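Local atomic coordinates of peptidoglycan DD-endopeptidase ShyB (Vibrio cholerae, PDB entry 2GU1), a protein that hydrolyses peptide cross-links between adjacent peptidoglycan strands as a zinc-dependent DD-endopeptidase, probably allowing cell wall expansion, and may replace related enzymes during zinc starvation. Residues R211-G216 with T235-P240; N202-D207 with D324-D329. All blocks are in the same frame, centred on the assembly; numbering follows the deposited sequence.

Contact 1 of 2, residues R211-G216 with T235-P240. With ZN (zinc ion), chain B.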
loop_
_atom_site.group_PDB
_atom_site.type_symbol
_atom_site.label_atom_id
_atom_site.label_comp_id
_atom_site.label_asym_id
_atom_site.label_seq_id
_atom_site.Cartn_x
_atom_site.Cartn_y
_atom_site.Cartn_z
ATOM N N ARG A 211 -7.192 17.744 15.671
ATOM C CA ARG A 211 -7.495 16.328 15.787
ATOM C C ARG A 211 -8.989 15.998 15.822
ATOM O O ARG A 211 -9.371 14.833 15.925
ATOM C CB ARG A 211 -6.748 15.749 17.001
ATOM C CG ARG A 211 -5.232 15.839 16.829
ATOM C CD ARG A 211 -4.401 15.201 17.951
ATOM N NE ARG A 211 -2.980 15.299 17.621
ATOM C CZ ARG A 211 -1.974 15.015 18.442
ATOM N NH1 ARG A 211 -2.212 14.606 19.681
ATOM N NH2 ARG A 211 -0.719 15.150 18.022
ATOM N N GLN A 212 -9.840 17.015 15.708
ATOM C CA GLN A 212 -11.278 16.764 15.696
ATOM C C GLN A 212 -11.614 15.928 14.460
ATOM O O GLN A 212 -11.285 16.310 13.332
ATOM C CB GLN A 212 -12.072 18.075 15.638
ATOM C CG GLN A 212 -13.568 17.855 15.435
ATOM C CD GLN A 212 -14.358 19.144 15.279
ATOM O OE1 GLN A 212 -15.566 19.116 15.029
ATOM N NE2 GLN A 212 -13.684 20.279 15.429
ATOM N N ILE A 213 -12.257 14.785 14.674
ATOM C CA ILE A 213 -12.644 13.909 13.573
ATOM C C ILE A 213 -14.048 14.288 13.098
ATOM O O ILE A 213 -15.013 14.210 13.858
ATOM C CB ILE A 213 -12.624 12.428 14.019
ATOM C CG1 ILE A 213 -11.203 12.032 14.429
ATOM C CG2 ILE A 213 -13.114 11.533 12.895
ATOM C CD1 ILE A 213 -11.097 10.636 15.026
ATOM N N THR A 214 -14.156 14.707 11.841
ATOM C CA THR A 214 -15.443 15.105 11.276
ATOM C C THR A 214 -16.159 13.941 10.591
ATOM O O THR A 214 -17.336 14.040 10.254
ATOM C CB THR A 214 -15.269 16.260 10.262
ATOM O OG1 THR A 214 -14.376 15.858 9.216
ATOM C CG2 THR A 214 -14.701 17.493 10.958
ATOM N N SER A 215 -15.435 12.843 10.394
ATOM C CA SER A 215 -15.980 11.647 9.758
ATOM C C SER A 215 -14.975 10.511 9.911
ATOM O O SER A 215 -13.873 10.577 9.372
ATOM C CB SER A 215 -16.239 11.909 8.273
ATOM O OG SER A 215 -16.691 10.731 7.633
ATOM N N GLY A 216 -15.358 9.469 10.646
ATOM C CA GLY A 216 -14.460 8.351 10.873
ATOM C C GLY A 216 -14.544 7.228 9.860
ATOM O O GLY A 216 -15.316 7.293 8.904
ATOM N N THR A 235 -9.987 8.409 7.959
ATOM C CA THR A 235 -10.493 9.273 9.017
ATOM C C THR A 235 -10.311 10.728 8.588
ATOM O O THR A 235 -9.240 11.105 8.106
ATOM C CB THR A 235 -9.724 9.032 10.336
ATOM O OG1 THR A 235 -9.799 7.651 10.694
ATOM C CG2 THR A 235 -10.302 9.862 11.452
ATOM N N ASP A 236 -11.348 11.544 8.751
ATOM C CA ASP A 236 -11.260 12.957 8.378
ATOM C C ASP A 236 -11.004 13.847 9.586
ATOM O O ASP A 236 -11.755 13.791 10.563
ATOM C CB ASP A 236 -12.551 13.406 7.689
ATOM C CG ASP A 236 -12.776 12.696 6.379
ATOM O OD1 ASP A 236 -11.836 12.007 5.924
ATOM O OD2 ASP A 236 -13.871 12.839 5.803
ATOM N N PHE A 237 -9.942 14.654 9.515
ATOM C CA PHE A 237 -9.574 15.586 10.589
ATOM C C PHE A 237 -9.912 17.012 10.158
ATOM O O PHE A 237 -9.748 17.378 8.984
ATOM C CB PHE A 237 -8.077 15.475 10.915
ATOM C CG PHE A 237 -7.692 14.176 11.564
ATOM C CD1 PHE A 237 -8.117 13.874 12.856
ATOM C CD2 PHE A 237 -6.931 13.237 10.873
ATOM C CE1 PHE A 237 -7.790 12.654 13.450
ATOM C CE2 PHE A 237 -6.595 12.015 11.453
ATOM C CZ PHE A 237 -7.025 11.719 12.745
ATOM N N ALA A 238 -10.396 17.810 11.108
ATOM C CA ALA A 238 -10.800 19.185 10.842
ATOM C C ALA A 238 -9.618 20.136 10.734
ATOM O O ALA A 238 -9.354 20.925 11.645
ATOM C CB ALA A 238 -11.752 19.661 11.934
ATOM N N THR A 239 -8.911 20.066 9.615
ATOM C CA THR A 239 -7.750 20.920 9.392
ATOM C C THR A 239 -8.030 22.091 8.471
ATOM O O THR A 239 -8.763 21.968 7.491
ATOM C CB THR A 239 -6.593 20.145 8.738
ATOM O OG1 THR A 239 -7.084 19.466 7.573
ATOM C CG2 THR A 239 -5.998 19.151 9.698
ATOM N N PRO A 240 -7.455 23.259 8.785
ATOM C CA PRO A 240 -7.657 24.427 7.929
ATOM C C PRO A 240 -6.710 24.169 6.756
ATOM O O PRO A 240 -5.758 23.407 6.903
ATOM C CB PRO A 240 -7.142 25.585 8.783
ATOM C CG PRO A 240 -7.257 25.077 10.194
ATOM C CD PRO A 240 -6.823 23.645 10.056
HETATM ZN ZN ZN B . -12.484 11.048 4.253
HETATM O O HOH W 1 -15.382 15.257 6.564
#

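Contact 2 of 2, residues N202-D207 with D324-D329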
loop_
_atom_site.group_PDB
_atom_site.type_symbol
_atom_site.label_atom_id
_atom_site.label_comp_id
_atom_site.label_asym_id
_atom_site.label_seq_id
_atom_site.Cartn_x
_atom_site.Cartn_y
_atom_site.Cartn_z
ATOM N N ASN A 202 2.613 7.031 15.648
ATOM C CA ASN A 202 1.885 8.047 16.384
ATOM C C ASN A 202 0.444 7.797 15.943
ATOM O O ASN A 202 0.204 7.330 14.832
ATOM C CB ASN A 202 2.314 9.455 15.969
ATOM C CG ASN A 202 3.672 9.833 16.520
ATOM O OD1 ASN A 202 4.049 9.400 17.607
ATOM N ND2 ASN A 202 4.408 10.659 15.784
ATOM N N ARG A 203 -0.513 8.088 16.806
ATOM C CA ARG A 203 -1.912 7.883 16.456
ATOM C C ARG A 203 -2.437 8.924 15.453
ATOM O O ARG A 203 -3.187 8.588 14.536
ATOM C CB ARG A 203 -2.768 7.929 17.721
ATOM C CG ARG A 203 -4.263 7.882 17.450
ATOM C CD ARG A 203 -4.675 6.516 16.975
ATOM N NE ARG A 203 -4.628 5.548 18.067
ATOM C CZ ARG A 203 -4.826 4.241 17.923
ATOM N NH1 ARG A 203 -5.088 3.727 16.720
ATOM N NH2 ARG A 203 -4.761 3.444 18.986
ATOM N N TYR A 204 -2.022 10.179 15.628
ATOM C CA TYR A 204 -2.479 11.297 14.794
ATOM C C TYR A 204 -1.478 11.888 13.804
ATOM O O TYR A 204 -0.296 12.015 14.111
ATOM C CB TYR A 204 -2.968 12.434 15.703
ATOM C CG TYR A 204 -4.102 12.032 16.621
ATOM C CD1 TYR A 204 -5.401 11.906 16.140
ATOM C CD2 TYR A 204 -3.864 11.739 17.963
ATOM C CE1 TYR A 204 -6.444 11.492 16.973
ATOM C CE2 TYR A 204 -4.890 11.328 18.801
ATOM C CZ TYR A 204 -6.178 11.206 18.303
ATOM O OH TYR A 204 -7.195 10.792 19.136
ATOM N N PRO A 205 -1.954 12.258 12.597
ATOM C CA PRO A 205 -1.128 12.853 11.540
ATOM C C PRO A 205 -1.132 14.386 11.611
ATOM O O PRO A 205 -0.574 15.052 10.738
ATOM C CB PRO A 205 -1.791 12.352 10.263
ATOM C CG PRO A 205 -3.253 12.402 10.638
ATOM C CD PRO A 205 -3.259 11.824 12.056
ATOM N N VAL A 206 -1.778 14.940 12.637
ATOM C CA VAL A 206 -1.847 16.391 12.795
ATOM C C VAL A 206 -1.708 16.791 14.270
ATOM O O VAL A 206 -1.817 15.949 15.175
ATOM C CB VAL A 206 -3.189 16.968 12.258
ATOM C CG1 VAL A 206 -3.304 16.754 10.741
ATOM C CG2 VAL A 206 -4.354 16.315 12.975
ATOM N N ASP A 207 -1.475 18.081 14.503
ATOM C CA ASP A 207 -1.322 18.592 15.855
ATOM C C ASP A 207 -2.647 18.587 16.605
ATOM O O ASP A 207 -3.725 18.573 15.994
ATOM C CB ASP A 207 -0.721 20.000 15.818
ATOM C CG ASP A 207 0.704 20.008 15.289
ATOM O OD1 ASP A 207 1.538 19.211 15.782
ATOM O OD2 ASP A 207 0.995 20.814 14.381
ATOM N N ASP A 324 -9.438 1.005 10.363
ATOM C CA ASP A 324 -9.746 2.202 11.139
ATOM C C ASP A 324 -8.458 2.708 11.791
ATOM O O ASP A 324 -7.885 2.030 12.643
ATOM C CB ASP A 324 -10.781 1.870 12.220
ATOM C CG ASP A 324 -11.397 3.106 12.838
ATOM O OD1 ASP A 324 -10.692 4.131 12.963
ATOM O OD2 ASP A 324 -12.593 3.051 13.204
ATOM N N ALA A 325 -8.006 3.892 11.385
ATOM C CA ALA A 325 -6.779 4.476 11.922
ATOM C C ALA A 325 -6.866 4.731 13.425
ATOM O O ALA A 325 -5.849 4.790 14.107
ATOM C CB ALA A 325 -6.465 5.780 11.204
ATOM N N MET A 326 -8.080 4.881 13.939
ATOM C CA MET A 326 -8.260 5.139 15.362
ATOM C C MET A 326 -8.479 3.882 16.213
ATOM O O MET A 326 -8.747 3.992 17.408
ATOM C CB MET A 326 -9.434 6.096 15.563
ATOM C CG MET A 326 -9.307 7.409 14.812
ATOM S SD MET A 326 -7.916 8.425 15.360
ATOM C CE MET A 326 -6.633 7.944 14.202
ATOM N N LYS A 327 -8.346 2.697 15.618
ATOM C CA LYS A 327 -8.575 1.455 16.363
ATOM C C LYS A 327 -7.542 1.124 17.447
ATOM O O LYS A 327 -6.356 1.431 17.323
ATOM C CB LYS A 327 -8.716 0.269 15.405
ATOM C CG LYS A 327 -7.426 -0.266 14.828
ATOM C CD LYS A 327 -7.724 -1.500 13.993
ATOM C CE LYS A 327 -6.458 -2.172 13.504
ATOM N NZ LYS A 327 -6.760 -3.467 12.830
ATOM N N ALA A 328 -8.021 0.475 18.506
ATOM C CA ALA A 328 -7.202 0.099 19.657
ATOM C C ALA A 328 -5.901 -0.642 19.357
ATOM O O ALA A 328 -4.814 -0.097 19.557
ATOM C CB ALA A 328 -8.046 -0.716 20.641
ATOM N N ASP A 329 -6.008 -1.883 18.891
ATOM C CA ASP A 329 -4.822 -2.685 18.601
ATOM C C ASP A 329 -4.114 -2.284 17.315
ATOM O O ASP A 329 -4.626 -2.490 16.214
ATOM C CB ASP A 329 -5.177 -4.172 18.526
ATOM C CG ASP A 329 -5.957 -4.523 17.270
ATOM O OD1 ASP A 329 -7.082 -4.007 17.100
ATOM O OD2 ASP A 329 -5.438 -5.308 16.451
HETATM O O HOH W 2 -3.392 6.277 13.309
#

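Contact 1 of 2, residues R211-G216 with T235-P240
T214 and D236 meet because their first torsions bring them together: T214 OG1 stands between its backbone N and carbonyl carbon (chi1 58°), while D236 CG is anti to its own carbonyl carbon (chi1 -65°). The two side chains cross at about a right angle, with T214 OG1 3.4 Å from D236 CB, and one water links T214 OG1 to D236 OD2, donating to the carboxylate. The other carboxylate oxygen, D236 OD1, binds the zinc ion at 2.0 Å; H232 and H313 supply the other two protein ligands.

The backbones run antiparallel. A238 N donates to Q212 O (2.8 Å), and T214 N donates to D236 O at 2.9 Å. D236 N gives its hydrogen to S215 O (N-H...O 165°), so both backbone polar atoms of D236 are bonded to the 211-216 segment. I213 and F237 form a non-hydrogen-bonded pair and lie side by side, I213 CG1 3.6 Å from F237 CE1. T235 CG2 sits over one face of the F237 ring, towards its rim, and also touches I213 CG2 at 3.6 Å, whereas R211 O lies in plane at the ring edge.

Apolar packing on the I213 and F237 face and zinc binding on the D236 face make this a short edge pairing in the M23 peptidase sheet, carrying the aspartate of its His-Asp-His zinc site.

Contact 2 of 2, residues N202-D207 with D324-D329
R203 presents its guanidinium edge to the 324-329 segment, with A325 O and A328 O in the plane of the group and M326 O over one face, 3.7 Å above it and offset toward the rim. The Y204 ring carries R203 CG over one face, and M326 SD approaches it obliquely, 4.7 Å from the ring centroid and 50° off the normal, a Met-aromatic contact.

R203 NH1 is shared between two carbonyls: it donates to K327 O at 2.7 Å and to A325 O at 2.9 Å, the second oxygen only 9° out of the guanidinium plane. A weak bond from NH2 also reaches K327 O. Bends at chi2 and chi3 of M326 carry CE to within 3.7 Å of R203 CD, and the two side chains cross obliquely. One water donates to both R203 O and A325 O. The type I turn from D324 to K327 overlaps an Asx turn, in which M326 N donates to D324 OD1.

This surface contact joins the loop between strands 189-191 and 213-215 to the loop after strand 321-323. On its inner side A325 packs against strand 312-318, and M326 reaches F237 of strand 235-237.

In the fold
Contact 1 is nested in the chain between the segments of contact 2, and their centres lie 11 Å apart. F237 joins them: its ring belongs to the strand pair of contact 1 yet packs against P205 (F237 CE2 to P205 CD 3.4 Å) and Y204 of contact 2. R211 forms a second link, probably through a hydrogen bond from NE to V206 O. Contact 1 is partly buried (440 Å²) and is held chiefly by backbone hydrogen bonds beside the zinc site. Contact 2 lies at the surface, buries 238 Å² between two irregular loops, and is held by one arginine donating to backbone carbonyls and by methionine packing. Strand 312-318 borders both, pairing with 235-237 and touching P205 and V206.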